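Local coordinates for putative Outer membrane protein (Helicobacter pylori, PDB 6GW5) that is the adhesin domain of the outer membrane protein SabA, a lectin that probably binds host glycans to attach the bacterium to host tissue, at residues Gln139-Ala142 against Thr143-Ala146. Sequence-based numbering, arbitrary orientation.
Sequences QQNA and TTKA
The backbone doubles back between Asn-141 and Ala-146, held by a nearly straight bond from Asn-141 N to Ala-146 O (3.0 Å, 169° at the hydrogen) and by a more bent one from Lys-145 N to Asn-141 O (2.7 Å). Ala-142, Thr-143 and Thr-144 follow right-handed helical angles, and Lys-145 then switches to the left-handed region. The side chain of Asn-141 reaches into the bend, its CG swung opposite the backbone N (chi1 -171°). There OD1 accepts the amide of Thr-144 at 3.2 Å from N, although this donor approaches from above the amide plane, about 40° out of it. A weak bond from Thr-143 N to the same OD1 adds to it, as do weak ones from both threonine hydroxyls. With its main-chain O taken by Lys-145 N, which closes an alpha-turn, Asn-141 thus forms an Asx motif, here in a hairpin-like turn of four residues (142-145) just past the C-terminal end of helix 122-139. Gln-139, still helical, lies against helix 60-79 and is joined to Asn-148 by backbone hydrogen bonding, extending the pairing beyond the turn. The extended chain of Gln-140 slants across the returning Lys-145–Ala-146 segment, its CG 3.5 Å from Ala-146 O, and its CA makes a CA-H...O contact with the same oxygen. On the far side of the turn from Asn-141 OD1, the Lys-145 chain, bent at chi2, lies beside Ala-142 O, with CD 3.7 Å away.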
ATOM      1  N   GLN A 139       9.809  20.977   5.390  1.00 53.13           N
ATOM      2  CA  GLN A 139       8.890  20.841   4.230  1.00 54.71           C
ATOM      3  C   GLN A 139       9.137  21.874   3.123  1.00 55.14           C
ATOM      4  O   GLN A 139       9.047  21.563   1.932  1.00 57.26           O
ATOM      5  CB  GLN A 139       7.414  20.905   4.647  1.00 54.36           C
ATOM      6  CG  GLN A 139       6.457  20.596   3.482  1.00 56.71           C
ATOM      7  CD  GLN A 139       4.994  20.432   3.866  1.00 53.72           C
ATOM      8  OE1 GLN A 139       4.398  21.346   4.431  1.00 49.08           O
ATOM      9  NE2 GLN A 139       4.403  19.265   3.523  1.00 53.72           N
ATOM     10  N   GLN A 140       9.442  23.097   3.522  1.00 56.02           N
ATOM     11  CA  GLN A 140       9.436  24.204   2.598  1.00 61.23           C
ATOM     12  C   GLN A 140      10.410  25.326   2.937  1.00 69.21           C
ATOM     13  O   GLN A 140      10.605  25.656   4.112  1.00 71.47           O
ATOM     14  CB  GLN A 140       8.058  24.782   2.626  1.00 63.05           C
ATOM     15  CG  GLN A 140       7.738  25.697   1.492  1.00 66.26           C
ATOM     16  CD  GLN A 140       6.302  26.121   1.617  1.00 72.98           C
ATOM     17  OE1 GLN A 140       5.969  26.945   2.460  1.00 77.86           O
ATOM     18  NE2 GLN A 140       5.437  25.518   0.824  1.00 76.72           N
ATOM     19  N   ASN A 141      11.005  25.906   1.891  1.00 70.38           N
ATOM     20  CA  ASN A 141      11.812  27.115   2.025  1.00 72.57           C
ATOM     21  C   ASN A 141      10.892  28.296   2.190  1.00 73.34           C
ATOM     22  O   ASN A 141      10.127  28.619   1.270  1.00 70.06           O
ATOM     23  CB  ASN A 141      12.676  27.324   0.792  1.00 77.72           C
ATOM     24  CG  ASN A 141      13.683  28.435   0.974  1.00 79.90           C
ATOM     25  OD1 ASN A 141      13.327  29.611   1.094  1.00 71.82           O
ATOM     26  ND2 ASN A 141      14.953  28.059   1.055  1.00 80.33           N
ATOM     27  N   ALA A 142      10.962  28.949   3.349  1.00 79.00           N
ATOM     28  CA  ALA A 142       9.981  30.003   3.695  1.00 77.14           C
ATOM     29  C   ALA A 142       9.887  31.141   2.671  1.00 75.62           C
ATOM     30  O   ALA A 142       8.778  31.582   2.352  1.00 77.20           O
ATOM     31  CB  ALA A 142      10.218  30.553   5.092  1.00 71.13           C
ATOM     32  N   THR A 143      11.010  31.572   2.094  1.00 78.17           N
ATOM     33  CA  THR A 143      10.931  32.646   1.056  1.00 83.16           C
ATOM     34  C   THR A 143      10.625  32.173  -0.382  1.00 80.04           C
ATOM     35  O   THR A 143       9.697  32.703  -1.015  1.00 77.58           O
ATOM     36  CB  THR A 143      12.124  33.637   1.100  1.00 86.77           C
ATOM     37  OG1 THR A 143      13.332  32.888   1.228  1.00 82.35           O
ATOM     38  CG2 THR A 143      11.972  34.638   2.289  1.00 83.69           C
ATOM     39  N   THR A 144      11.358  31.169  -0.872  1.00 76.73           N
ATOM     40  CA  THR A 144      11.100  30.558  -2.187  1.00 78.29           C
ATOM     41  C   THR A 144       9.745  29.845  -2.276  1.00 81.32           C
ATOM     42  O   THR A 144       9.207  29.674  -3.368  1.00 70.46           O
ATOM     43  CB  THR A 144      12.145  29.457  -2.456  1.00 84.40           C
ATOM     44  OG1 THR A 144      13.467  29.975  -2.304  1.00 86.58           O
ATOM     45  CG2 THR A 144      11.998  28.850  -3.859  1.00 86.67           C
ATOM     46  N   LYS A 145       9.216  29.388  -1.134  1.00 87.29           N
ATOM     47  CA  LYS A 145       7.985  28.572  -1.074  1.00 88.18           C
ATOM     48  C   LYS A 145       8.073  27.278  -1.899  1.00 83.68           C
ATOM     49  O   LYS A 145       7.049  26.701  -2.288  1.00 84.52           O
ATOM     50  CB  LYS A 145       6.759  29.392  -1.502  1.00 91.16           C
ATOM     51  CG  LYS A 145       6.631  30.708  -0.762  1.00102.13           C
ATOM     52  CD  LYS A 145       5.787  30.529   0.474  1.00104.65           C
ATOM     53  CE  LYS A 145       5.670  31.845   1.228  1.00106.61           C
ATOM     54  NZ  LYS A 145       5.362  31.626   2.665  1.00104.73           N
ATOM     55  N   ALA A 146       9.298  26.791  -2.088  1.00 79.43           N
ATOM     56  CA  ALA A 146       9.529  25.583  -2.876  1.00 75.86           C
ATOM     57  C   ALA A 146       9.832  24.449  -1.915  1.00 66.77           C
ATOM     58  O   ALA A 146      10.275  24.663  -0.765  1.00 68.57           O
ATOM     59  CB  ALA A 146      10.649  25.738  -3.902  1.00 73.19           C
TER